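Long-range contacts in ATP-dependent DNA ligase (Mycobacterium tuberculosis, PDB 6NHX), which joins breaks in double-stranded DNA at the expense of ATP, working with Ku in non-homologous end joining: residues 163-169 and 182-188; 218-223 and 252-257. The protein carries 1 engineered substitution. All blocks are in the same frame, centred on the assembly; numbering follows the deposited sequence.

The two contacts come one after the other along the chain: contact 1 closes at residue 188 before contact 2 opens at 218. Contact 1 pairs neighbouring strands 164-169 and 184-187 of a mixed sheet in the nucleotide-binding domain, where they carry part of the ATP pocket. Contact 2 belongs to the C-terminal OB domain, joining the start of strand 220-228 to the loop between strand 247-248 and helix 259-262. The centres of contacts 1 and 2 are about 36 Å apart, their nearest atoms about 20 Å apart, and they share no sheet. Contact 1 thus shapes the catalytic cleft, whereas contact 2 ties a loop to a strand near the surface of the OB domain, away from the nucleotide.

Contact 1 (163-169 and 182-188); sequences EGVIAKR and SWVKDKH. With ATP (adenosine-5'-triphosphate), chain B.
Nucleotidyltransferase motifs IV and V meet here as antiparallel strands lining the ATP pocket, with Glu163 to Lys168 in the first and Trp183 to Lys187 in the second. Val165 and Asp186 form a hydrogen-bonded pair, as do Ala167 and Val184, whose two bonds are both 2.8 Å long between Ala167 N and Val184 O and between Val184 N and Ala167 O. Gly164, lacking a side chain, lets its CA come within 4.0 Å of Lys187 CA.

Ile166, Lys168, Trp183, Lys185 and Lys187 share the face turned to the nucleotide. The aliphatic part of Lys168 runs over one face of the indole, its CG 3.6 Å from the centroid of the five-membered ring, and NZ makes a cation-pi contact above the six-membered ring. The same NZ gives a 2.9 Å hydrogen bond to ATP N1 and a salt bridge to Glu29, so a long, flexible lysine suits the place: its stem packs on the indole while its ammonium reaches both partners. Branched Ile166 lays CG1 over the adenine face, 3.5 Å from ATP C6.

Lys185 has CG between its backbone N and carbonyl carbon (chi1 49°), and its extended chain takes NZ to ATP O1A at 2.7 Å and ATP O1G at 2.8 Å, bridging the alpha and gamma phosphates. Lys187 brings CE near the alpha phosphate, its CD resting against Glu163 CG. Glu163 itself is salt-bridged to Arg277 and, together with Asp33, probably binds manganese. This lysine-rich strand pair is typical of the adenylation site of ATP-dependent DNA ligases.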
# COMPACT_ATOMS: atom_id res chain seq x y z
N GLU A 163 7.49 -4.08 4.19
CA GLU A 163 7.52 -2.62 4.17
C GLU A 163 7.61 -2.02 5.58
O GLU A 163 8.17 -0.93 5.76
CB GLU A 163 6.29 -2.07 3.43
CG GLU A 163 6.38 -0.57 3.10
CD GLU A 163 7.37 -0.25 1.98
OE1 GLU A 163 7.95 0.86 1.99
OE2 GLU A 163 7.58 -1.09 1.08
N GLY A 164 7.09 -2.72 6.58
CA GLY A 164 7.02 -2.16 7.91
C GLY A 164 6.18 -3.04 8.81
O GLY A 164 6.04 -4.24 8.58
N VAL A 165 5.62 -2.41 9.84
CA VAL A 165 4.82 -3.08 10.86
C VAL A 165 3.60 -2.23 11.16
O VAL A 165 3.68 -1.00 11.17
CB VAL A 165 5.66 -3.33 12.14
CG1 VAL A 165 4.81 -3.72 13.32
CG2 VAL A 165 6.75 -4.35 11.89
N ILE A 166 2.47 -2.87 11.42
CA ILE A 166 1.31 -2.26 12.06
C ILE A 166 1.20 -2.87 13.44
O ILE A 166 1.00 -4.08 13.57
CB ILE A 166 -0.01 -2.48 11.29
CG1 ILE A 166 0.20 -2.38 9.77
CG2 ILE A 166 -1.09 -1.52 11.84
CD1 ILE A 166 0.35 -0.97 9.29
N ALA A 167 1.28 -2.03 14.47
CA ALA A 167 0.99 -2.48 15.82
C ALA A 167 -0.48 -2.21 16.12
O ALA A 167 -1.00 -1.14 15.81
CB ALA A 167 1.85 -1.71 16.83
N LYS A 168 -1.15 -3.19 16.73
CA LYS A 168 -2.56 -3.05 17.06
C LYS A 168 -2.75 -3.43 18.52
O LYS A 168 -2.28 -4.48 18.97
CB LYS A 168 -3.42 -3.92 16.13
CG LYS A 168 -3.24 -3.52 14.68
CD LYS A 168 -3.95 -4.48 13.72
CE LYS A 168 -3.76 -4.07 12.27
NZ LYS A 168 -4.39 -5.08 11.35
N ARG A 169 -3.42 -2.57 19.27
CA ARG A 169 -3.62 -2.84 20.69
C ARG A 169 -4.45 -4.10 20.88
O ARG A 169 -5.50 -4.28 20.24
CB ARG A 169 -4.33 -1.66 21.35
CG ARG A 169 -3.41 -0.56 21.81
CD ARG A 169 -4.10 0.39 22.79
NE ARG A 169 -4.35 -0.28 24.06
CZ ARG A 169 -3.54 -0.23 25.11
NH1 ARG A 169 -2.42 0.47 25.07
NH2 ARG A 169 -3.86 -0.90 26.22
N SER A 182 -5.06 3.36 18.51
CA SER A 182 -4.89 1.96 18.84
C SER A 182 -4.21 1.16 17.73
O SER A 182 -3.89 -0.02 17.94
CB SER A 182 -6.25 1.35 19.16
OG SER A 182 -7.12 1.57 18.06
N TRP A 183 -4.01 1.75 16.55
CA TRP A 183 -3.27 1.13 15.46
C TRP A 183 -2.14 2.08 15.07
O TRP A 183 -2.40 3.25 14.81
CB TRP A 183 -4.15 0.93 14.22
CG TRP A 183 -5.14 -0.21 14.23
CD1 TRP A 183 -5.63 -0.86 15.31
CD2 TRP A 183 -5.72 -0.81 13.08
NE1 TRP A 183 -6.52 -1.85 14.90
CE2 TRP A 183 -6.58 -1.82 13.53
CE3 TRP A 183 -5.61 -0.57 11.71
CZ2 TRP A 183 -7.33 -2.62 12.64
CZ3 TRP A 183 -6.34 -1.35 10.83
CH2 TRP A 183 -7.19 -2.36 11.31
N VAL A 184 -0.91 1.57 15.04
CA VAL A 184 0.26 2.41 14.77
C VAL A 184 1.02 1.81 13.60
O VAL A 184 1.37 0.62 13.63
CB VAL A 184 1.17 2.49 16.00
CG1 VAL A 184 2.36 3.36 15.70
CG2 VAL A 184 0.39 3.03 17.21
N LYS A 185 1.26 2.60 12.55
CA LYS A 185 1.95 2.14 11.36
C LYS A 185 3.35 2.74 11.29
O LYS A 185 3.53 3.92 11.59
CB LYS A 185 1.16 2.46 10.08
CG LYS A 185 0.68 3.90 9.98
CD LYS A 185 0.16 4.21 8.59
CE LYS A 185 -0.20 5.68 8.46
NZ LYS A 185 -0.51 6.06 7.05
N ASP A 186 4.32 1.93 10.87
CA ASP A 186 5.74 2.28 10.96
C ASP A 186 6.47 1.57 9.83
O ASP A 186 6.38 0.35 9.71
CB ASP A 186 6.26 1.83 12.33
CG ASP A 186 7.64 2.32 12.65
OD1 ASP A 186 8.27 2.97 11.79
OD2 ASP A 186 8.11 2.05 13.78
N LYS A 187 7.19 2.32 8.99
CA LYS A 187 7.90 1.78 7.85
C LYS A 187 9.41 1.81 8.08
O LYS A 187 9.93 2.71 8.75
CB LYS A 187 7.58 2.59 6.58
CG LYS A 187 6.11 2.52 6.17
CD LYS A 187 5.94 2.88 4.71
CE LYS A 187 4.62 3.58 4.47
NZ LYS A 187 4.77 5.05 4.43
N HIS A 188 10.12 0.85 7.48
CA HIS A 188 11.58 0.83 7.58
C HIS A 188 12.22 2.00 6.85
O HIS A 188 13.22 2.54 7.32
CB HIS A 188 12.12 -0.48 7.01
CG HIS A 188 11.53 -1.67 7.67
ND1 HIS A 188 11.75 -1.96 9.00
CD2 HIS A 188 10.71 -2.64 7.21
CE1 HIS A 188 11.09 -3.06 9.32
NE2 HIS A 188 10.45 -3.49 8.25
PG ATP B . -3.37 5.58 4.72
O1G ATP B . -3.01 5.18 6.14
O2G ATP B . -4.25 6.80 4.59
O3G ATP B . -3.88 4.40 3.91
PB ATP B . -1.02 5.30 2.99
O1B ATP B . 0.11 6.22 2.62
O2B ATP B . -1.84 4.61 1.92
O3B ATP B . -1.99 6.07 4.02
PA ATP B . 0.95 3.88 4.56
O1A ATP B . 1.39 5.08 5.33
O2A ATP B . 1.75 3.25 3.44
O3A ATP B . -0.51 4.17 3.99
O5' ATP B . 0.43 2.75 5.60
C5' ATP B . 0.22 1.41 5.17
C4' ATP B . -1.17 1.25 4.52
O4' ATP B . -1.38 -0.15 4.33
C3' ATP B . -2.30 1.75 5.39
O3' ATP B . -3.41 2.06 4.55
C2' ATP B . -2.63 0.51 6.17
O2' ATP B . -3.96 0.53 6.71
C1' ATP B . -2.46 -0.60 5.14
N9 ATP B . -1.99 -1.86 5.74
C8 ATP B . -0.99 -2.65 5.27
N7 ATP B . -0.84 -3.76 6.04
C5 ATP B . -1.78 -3.67 7.01
C6 ATP B . -2.15 -4.49 8.16
N6 ATP B . -1.48 -5.61 8.44
N1 ATP B . -3.16 -4.06 8.93
C2 ATP B . -3.84 -2.93 8.68
N3 ATP B . -3.54 -2.12 7.65
C4 ATP B . -2.53 -2.44 6.81

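Contact 2 (218-223 and 252-257); sequences PGGLQF and PFDVPL
In the C-terminal OB domain, the loop 252-257 is pinned to the beginning of strand 220-228 through a single backbone bridge between Leu221 and Phe253. Leu221 N donates to Pro252 O at 2.9 Å, and Asp254 N returns a bond to Leu221 O at 2.8 Å. Gly219 and Gly220, which carry the chain through the turn into the strand, both have positive phi, where a side chain would be jammed against the preceding carbonyl O; Gly220 in addition leaves room for Pro252 O beside its CA.

Apolar side chains gather on one side of the bridge, with Leu221 and Phe253 buried. Leu221 sets CB against Phe253 CD1 and reaches Pro252 CG with CD1, while Pro252 and Phe253 also rest on Tyr267 of strand 266-268. Phe223 has CG anti to its backbone N (chi1 -179°), which carries the ring out beside Phe253: the two form an offset edge-to-face pair, planes 84° apart, the edge of Phe223 turned to the face of Phe253. Leu257 adds a methyl to both aromatics, CD2 sitting 3.6 Å from the centroid of the Phe223 ring and also over the centre of a Phe253 face.

Asp254 handles the polar side. Its OD1 accepts a 2.6 Å bond from a water that in turn accepts from Phe223 N at 2.8 Å, and a second water donates to both Gly219 O and Asp254 O. Backbone polarity is therefore met partly by direct bonds and partly by water, which implies a seam that is apolar around Leu221 and Phe253 and water-bridged around Asp254.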
# COMPACT_ATOMS: atom_id res chain seq x y z
N PRO A 218 8.65 27.70 -5.73
CA PRO A 218 8.54 28.89 -6.58
C PRO A 218 9.41 28.69 -7.81
O PRO A 218 10.57 28.28 -7.71
CB PRO A 218 9.07 30.01 -5.67
CG PRO A 218 9.02 29.46 -4.28
CD PRO A 218 9.23 27.99 -4.41
N GLY A 219 8.85 28.95 -8.97
CA GLY A 219 9.60 28.80 -10.19
C GLY A 219 9.61 27.41 -10.78
O GLY A 219 10.20 27.22 -11.85
N GLY A 220 8.99 26.43 -10.12
CA GLY A 220 8.81 25.13 -10.74
C GLY A 220 9.26 23.99 -9.85
O GLY A 220 9.47 24.15 -8.64
N LEU A 221 9.36 22.80 -10.43
CA LEU A 221 9.81 21.63 -9.68
C LEU A 221 11.29 21.74 -9.36
O LEU A 221 12.11 22.06 -10.23
CB LEU A 221 9.57 20.35 -10.47
CG LEU A 221 8.14 19.88 -10.72
CD1 LEU A 221 8.15 18.55 -11.47
CD2 LEU A 221 7.38 19.76 -9.41
N GLN A 222 11.64 21.48 -8.11
CA GLN A 222 13.04 21.40 -7.69
C GLN A 222 13.47 19.95 -7.88
O GLN A 222 12.98 19.05 -7.20
CB GLN A 222 13.16 21.85 -6.24
CG GLN A 222 12.57 23.24 -6.02
CD GLN A 222 12.46 23.62 -4.57
OE1 GLN A 222 13.40 24.14 -3.98
NE2 GLN A 222 11.29 23.36 -3.97
N PHE A 223 14.37 19.73 -8.84
CA PHE A 223 14.76 18.38 -9.22
C PHE A 223 15.31 17.61 -8.02
O PHE A 223 16.18 18.10 -7.28
CB PHE A 223 15.82 18.50 -10.32
CG PHE A 223 16.33 17.19 -10.85
CD1 PHE A 223 17.69 16.99 -11.02
CD2 PHE A 223 15.46 16.18 -11.21
CE1 PHE A 223 18.17 15.80 -11.53
CE2 PHE A 223 15.93 14.99 -11.72
CZ PHE A 223 17.30 14.80 -11.87
N PRO A 252 9.22 21.32 -16.68
CA PRO A 252 8.59 21.89 -15.48
C PRO A 252 9.57 22.23 -14.37
O PRO A 252 9.14 22.72 -13.32
CB PRO A 252 7.67 20.75 -15.04
CG PRO A 252 8.44 19.51 -15.41
CD PRO A 252 9.10 19.84 -16.73
N PHE A 253 10.86 22.01 -14.58
CA PHE A 253 11.84 22.19 -13.52
C PHE A 253 12.28 23.65 -13.42
O PHE A 253 12.25 24.39 -14.39
CB PHE A 253 13.03 21.27 -13.77
CG PHE A 253 12.68 19.82 -13.65
CD1 PHE A 253 12.59 19.23 -12.41
CD2 PHE A 253 12.40 19.07 -14.79
CE1 PHE A 253 12.23 17.90 -12.29
CE2 PHE A 253 12.03 17.72 -14.67
CZ PHE A 253 11.97 17.14 -13.43
N ASP A 254 12.67 24.04 -12.20
CA ASP A 254 13.06 25.42 -11.94
C ASP A 254 14.44 25.79 -12.50
O ASP A 254 14.75 26.98 -12.57
CB ASP A 254 12.94 25.78 -10.45
CG ASP A 254 14.00 25.13 -9.57
OD1 ASP A 254 14.69 24.20 -10.01
OD2 ASP A 254 14.13 25.58 -8.41
N VAL A 255 15.25 24.81 -12.86
CA VAL A 255 16.55 24.99 -13.50
C VAL A 255 16.58 23.96 -14.62
O VAL A 255 16.17 22.82 -14.38
CB VAL A 255 17.68 24.73 -12.49
CG1 VAL A 255 19.00 24.59 -13.19
CG2 VAL A 255 17.75 25.87 -11.46
N PRO A 256 17.01 24.30 -15.84
CA PRO A 256 17.07 23.28 -16.90
C PRO A 256 17.94 22.11 -16.46
O PRO A 256 19.04 22.31 -15.94
CB PRO A 256 17.68 24.03 -18.09
CG PRO A 256 17.46 25.50 -17.79
CD PRO A 256 17.53 25.60 -16.28
N LEU A 257 17.42 20.90 -16.65
CA LEU A 257 18.08 19.72 -16.10
C LEU A 257 19.49 19.59 -16.68
O LEU A 257 19.71 19.88 -17.86
CB LEU A 257 17.30 18.46 -16.46
CG LEU A 257 15.99 18.16 -15.73
CD1 LEU A 257 15.37 16.87 -16.29
CD2 LEU A 257 16.20 18.00 -14.24
O HOH W 1 12.96 29.00 -11.82
O HOH W 2 15.65 21.82 -10.12